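Long-range contact in core protein VP7 (Bluetongue virus, PDB 1BVP), which forms homotrimeric capsomers that assemble on an inner VP3 scaffold as part of the bluetongue virus core: residues 255-266 with 300-311. Residues are numbered along the deposited sequence; the frame is centred on the assembly and turned at random.
Sequences KTLNQYPALTAE and PPNDRDSILTLL
Gln259 meets Pro301 and Ile307 with CG lodged between its backbone N and carbonyl carbon (chi1 54°) and the chain extended beyond, whereas Tyr260 sends CG anti to its own N, carrying the ring to Leu311. The Gln259 amide is gripped twice through NE2. Gln259 NE2 donates to Pro301 O at 2.8 Å, with the acceptor in the amide plane, the donor nearly along the C=O axis and 158° at the hydrogen; a longer bond runs back to Thr256 O and is tilted from the amide plane. Together they would restrict the rotation of the amide, and Ile307 CD1 packs 3.6 Å from Gln259 OE1. Over one face of the Tyr260 ring sits Leu311 CD1, 3.9 Å from the centroid and 21° off the normal, a CH-pi contact; Pro261 CD lies against the opposite face, displaced toward the rim. These pairs join the turns ahead of helix 263-271 to the proline loop leading into helix 304-323 and to the first turns of that helix, in the helical domain of VP7, beside helix 103-116. The second helix starts with Asp303 as N-cap, its OD2 accepting from Ser306 N. Leu311 CD2 also reaches Glu266 CG at 3.7 Å, while Glu266 OE1 is hydrogen-bonded to Ser314 OG and forms a salt bridge with Arg111 of the third subunit. At the other end, Leu257 CD1 packs against Pro300 CB, and Lys255 CG lies 3.7 Å from Asn302 CB, while Lys255 NZ hydrogen-bonds to Thr118 O.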
loop_
_atom_site.group_PDB
_atom_site.type_symbol
_atom_site.label_atom_id
_atom_site.label_comp_id
_atom_site.label_asym_id
_atom_site.label_seq_id
_atom_site.Cartn_x
_atom_site.Cartn_y
_atom_site.Cartn_z
ATOM N N LYS A 255 -0.846 13.133 -7.882
ATOM C CA LYS A 255 -1.475 11.854 -7.657
ATOM C C LYS A 255 -0.454 10.795 -7.362
ATOM O O LYS A 255 0.648 10.813 -7.941
ATOM C CB LYS A 255 -2.318 11.434 -8.868
ATOM C CG LYS A 255 -3.598 12.246 -9.140
ATOM C CD LYS A 255 -4.614 12.133 -8.026
ATOM C CE LYS A 255 -6.013 12.581 -8.476
ATOM N NZ LYS A 255 -6.074 13.912 -9.118
ATOM N N THR A 256 -0.796 9.926 -6.410
ATOM C CA THR A 256 0.068 8.823 -6.052
ATOM C C THR A 256 -0.665 7.534 -6.417
ATOM O O THR A 256 -1.753 7.562 -6.986
ATOM C CB THR A 256 0.404 8.824 -4.586
ATOM O OG1 THR A 256 -0.715 8.372 -3.818
ATOM C CG2 THR A 256 0.739 10.209 -4.147
ATOM N N LEU A 257 -0.038 6.403 -6.139
ATOM C CA LEU A 257 -0.613 5.100 -6.432
ATOM C C LEU A 257 -1.737 4.723 -5.450
ATOM O O LEU A 257 -2.271 3.633 -5.516
ATOM C CB LEU A 257 0.495 4.059 -6.380
ATOM C CG LEU A 257 0.958 3.413 -7.677
ATOM C CD1 LEU A 257 0.714 4.246 -8.902
ATOM C CD2 LEU A 257 2.396 3.075 -7.511
ATOM N N ASN A 258 -2.027 5.591 -4.488
ATOM C CA ASN A 258 -3.089 5.331 -3.530
ATOM C C ASN A 258 -4.303 6.183 -3.857
ATOM O O ASN A 258 -5.080 6.456 -2.973
ATOM C CB ASN A 258 -2.680 5.709 -2.119
ATOM C CG ASN A 258 -1.516 4.901 -1.598
ATOM O OD1 ASN A 258 -0.475 5.458 -1.303
ATOM N ND2 ASN A 258 -1.702 3.606 -1.421
ATOM N N GLN A 259 -4.435 6.658 -5.093
ATOM C CA GLN A 259 -5.582 7.487 -5.481
ATOM C C GLN A 259 -6.856 6.655 -5.665
ATOM O O GLN A 259 -7.982 7.144 -5.504
ATOM C CB GLN A 259 -5.272 8.211 -6.784
ATOM C CG GLN A 259 -4.846 7.285 -7.870
ATOM C CD GLN A 259 -4.635 7.977 -9.186
ATOM O OE1 GLN A 259 -5.585 8.450 -9.804
ATOM N NE2 GLN A 259 -3.396 8.015 -9.646
ATOM N N TYR A 260 -6.652 5.375 -5.950
ATOM C CA TYR A 260 -7.724 4.442 -6.182
ATOM C C TYR A 260 -7.358 3.174 -5.411
ATOM O O TYR A 260 -6.231 2.722 -5.497
ATOM C CB TYR A 260 -7.838 4.170 -7.696
ATOM C CG TYR A 260 -8.930 3.173 -8.013
ATOM C CD1 TYR A 260 -8.652 1.799 -8.000
ATOM C CD2 TYR A 260 -10.263 3.585 -8.217
ATOM C CE1 TYR A 260 -9.651 0.871 -8.163
ATOM C CE2 TYR A 260 -11.277 2.651 -8.393
ATOM C CZ TYR A 260 -10.955 1.300 -8.355
ATOM O OH TYR A 260 -11.903 0.339 -8.444
ATOM N N PRO A 261 -8.323 2.556 -4.693
ATOM C CA PRO A 261 -8.031 1.341 -3.927
ATOM C C PRO A 261 -7.321 0.247 -4.688
ATOM O O PRO A 261 -7.799 -0.226 -5.701
ATOM C CB PRO A 261 -9.391 0.902 -3.387
ATOM C CG PRO A 261 -10.378 1.783 -4.084
ATOM C CD PRO A 261 -9.708 3.010 -4.470
ATOM N N ALA A 262 -6.175 -0.159 -4.145
ATOM C CA ALA A 262 -5.303 -1.178 -4.704
ATOM C C ALA A 262 -4.880 -0.991 -6.148
ATOM O O ALA A 262 -4.548 -1.982 -6.838
ATOM C CB ALA A 262 -5.821 -2.564 -4.472
ATOM N N LEU A 263 -4.712 0.275 -6.551
ATOM C CA LEU A 263 -4.270 0.590 -7.920
ATOM C C LEU A 263 -3.000 -0.208 -8.288
ATOM O O LEU A 263 -2.872 -0.742 -9.399
ATOM C CB LEU A 263 -3.995 2.083 -8.064
ATOM C CG LEU A 263 -4.394 2.738 -9.382
ATOM C CD1 LEU A 263 -3.458 3.894 -9.669
ATOM C CD2 LEU A 263 -4.384 1.753 -10.497
ATOM N N THR A 264 -2.080 -0.323 -7.329
ATOM C CA THR A 264 -0.843 -1.042 -7.562
ATOM C C THR A 264 -1.092 -2.501 -7.935
ATOM O O THR A 264 -0.510 -3.014 -8.882
ATOM C CB THR A 264 0.080 -0.965 -6.332
ATOM O OG1 THR A 264 0.133 0.382 -5.860
ATOM C CG2 THR A 264 1.482 -1.367 -6.710
ATOM N N ALA A 265 -1.979 -3.168 -7.205
ATOM C CA ALA A 265 -2.279 -4.562 -7.486
ATOM C C ALA A 265 -2.902 -4.708 -8.878
ATOM O O ALA A 265 -2.676 -5.722 -9.558
ATOM C CB ALA A 265 -3.184 -5.097 -6.439
ATOM N N GLU A 266 -3.681 -3.704 -9.316
ATOM C CA GLU A 266 -4.293 -3.749 -10.656
ATOM C C GLU A 266 -3.219 -3.594 -11.726
ATOM O O GLU A 266 -3.192 -4.331 -12.732
ATOM C CB GLU A 266 -5.340 -2.639 -10.820
ATOM C CG GLU A 266 -6.486 -2.729 -9.815
ATOM C CD GLU A 266 -7.081 -4.151 -9.696
ATOM O OE1 GLU A 266 -7.364 -4.798 -10.746
ATOM O OE2 GLU A 266 -7.312 -4.604 -8.551
ATOM N N PRO A 300 2.894 7.751 -11.188
ATOM C CA PRO A 300 1.488 7.349 -11.257
ATOM C C PRO A 300 0.705 8.177 -12.260
ATOM O O PRO A 300 0.967 9.364 -12.435
ATOM C CB PRO A 300 0.993 7.537 -9.815
ATOM C CG PRO A 300 2.053 8.378 -9.139
ATOM C CD PRO A 300 3.325 7.986 -9.802
ATOM N N PRO A 301 -0.204 7.534 -13.007
ATOM C CA PRO A 301 -1.028 8.232 -14.012
ATOM C C PRO A 301 -1.958 9.156 -13.246
ATOM O O PRO A 301 -2.206 8.939 -12.045
ATOM C CB PRO A 301 -1.815 7.093 -14.676
ATOM C CG PRO A 301 -0.973 5.861 -14.388
ATOM C CD PRO A 301 -0.483 6.089 -12.986
ATOM N N ASN A 302 -2.528 10.152 -13.906
ATOM C CA ASN A 302 -3.394 11.051 -13.145
ATOM C C ASN A 302 -4.691 11.479 -13.815
ATOM O O ASN A 302 -5.407 12.343 -13.291
ATOM C CB ASN A 302 -2.605 12.289 -12.723
ATOM C CG ASN A 302 -2.125 13.072 -13.902
ATOM O OD1 ASN A 302 -0.962 12.982 -14.267
ATOM N ND2 ASN A 302 -3.031 13.806 -14.555
ATOM N N ASP A 303 -4.985 10.894 -14.969
ATOM C CA ASP A 303 -6.192 11.220 -15.702
ATOM C C ASP A 303 -7.140 10.030 -15.735
ATOM O O ASP A 303 -6.715 8.866 -15.636
ATOM C CB ASP A 303 -5.840 11.645 -17.130
ATOM C CG ASP A 303 -5.044 10.598 -17.860
ATOM O OD1 ASP A 303 -3.913 10.300 -17.427
ATOM O OD2 ASP A 303 -5.546 10.059 -18.859
ATOM N N ARG A 304 -8.417 10.340 -15.917
ATOM C CA ARG A 304 -9.470 9.356 -15.993
ATOM C C ARG A 304 -9.179 8.224 -16.976
ATOM O O ARG A 304 -9.260 7.039 -16.611
ATOM C CB ARG A 304 -10.774 10.042 -16.387
ATOM C CG ARG A 304 -11.963 9.125 -16.442
ATOM C CD ARG A 304 -13.217 9.860 -16.855
ATOM N NE ARG A 304 -14.356 8.957 -17.041
ATOM C CZ ARG A 304 -14.511 8.169 -18.104
ATOM N NH1 ARG A 304 -13.596 8.167 -19.083
ATOM N NH2 ARG A 304 -15.588 7.394 -18.201
ATOM N N ASP A 305 -8.774 8.576 -18.192
ATOM C CA ASP A 305 -8.524 7.565 -19.209
ATOM C C ASP A 305 -7.518 6.491 -18.832
ATOM O O ASP A 305 -7.802 5.280 -18.957
ATOM C CB ASP A 305 -8.142 8.203 -20.541
ATOM C CG ASP A 305 -9.296 8.995 -21.186
ATOM O OD1 ASP A 305 -10.494 8.900 -20.770
ATOM O OD2 ASP A 305 -8.973 9.740 -22.143
ATOM N N SER A 306 -6.365 6.912 -18.331
ATOM C CA SER A 306 -5.331 5.957 -17.949
ATOM C C SER A 306 -5.814 5.053 -16.847
ATOM O O SER A 306 -5.664 3.827 -16.938
ATOM C CB SER A 306 -4.102 6.702 -17.492
ATOM O OG SER A 306 -3.754 7.596 -18.521
ATOM N N ILE A 307 -6.399 5.649 -15.808
ATOM C CA ILE A 307 -6.879 4.849 -14.695
ATOM C C ILE A 307 -7.923 3.830 -15.159
ATOM O O ILE A 307 -7.830 2.643 -14.838
ATOM C CB ILE A 307 -7.469 5.724 -13.616
ATOM C CG1 ILE A 307 -6.434 6.753 -13.161
ATOM C CG2 ILE A 307 -7.905 4.855 -12.471
ATOM C CD1 ILE A 307 -5.203 6.126 -12.494
ATOM N N LEU A 308 -8.883 4.293 -15.953
ATOM C CA LEU A 308 -9.942 3.445 -16.468
ATOM C C LEU A 308 -9.378 2.291 -17.268
ATOM O O LEU A 308 -9.750 1.115 -17.064
ATOM C CB LEU A 308 -10.825 4.251 -17.387
ATOM C CG LEU A 308 -12.333 4.184 -17.207
ATOM C CD1 LEU A 308 -12.906 4.175 -18.593
ATOM C CD2 LEU A 308 -12.762 2.956 -16.455
ATOM N N THR A 309 -8.512 2.629 -18.214
ATOM C CA THR A 309 -7.880 1.625 -19.054
ATOM C C THR A 309 -7.161 0.553 -18.222
ATOM O O THR A 309 -7.213 -0.633 -18.544
ATOM C CB THR A 309 -6.894 2.293 -20.024
ATOM O OG1 THR A 309 -7.582 3.271 -20.831
ATOM C CG2 THR A 309 -6.255 1.275 -20.913
ATOM N N LEU A 310 -6.494 0.963 -17.149
ATOM C CA LEU A 310 -5.802 0.011 -16.297
ATOM C C LEU A 310 -6.818 -0.886 -15.631
ATOM O O LEU A 310 -6.648 -2.110 -15.661
ATOM C CB LEU A 310 -4.922 0.710 -15.240
ATOM C CG LEU A 310 -3.707 1.408 -15.869
ATOM C CD1 LEU A 310 -3.095 2.334 -14.875
ATOM C CD2 LEU A 310 -2.709 0.398 -16.391
ATOM N N LEU A 311 -7.862 -0.304 -15.035
ATOM C CA LEU A 311 -8.890 -1.110 -14.368
ATOM C C LEU A 311 -9.570 -2.087 -15.328
ATOM O O LEU A 311 -9.675 -3.288 -15.056
ATOM C CB LEU A 311 -9.941 -0.218 -13.737
ATOM C CG LEU A 311 -9.332 0.612 -12.627
ATOM C CD1 LEU A 311 -10.437 1.382 -11.954
ATOM C CD2 LEU A 311 -8.613 -0.303 -11.630
#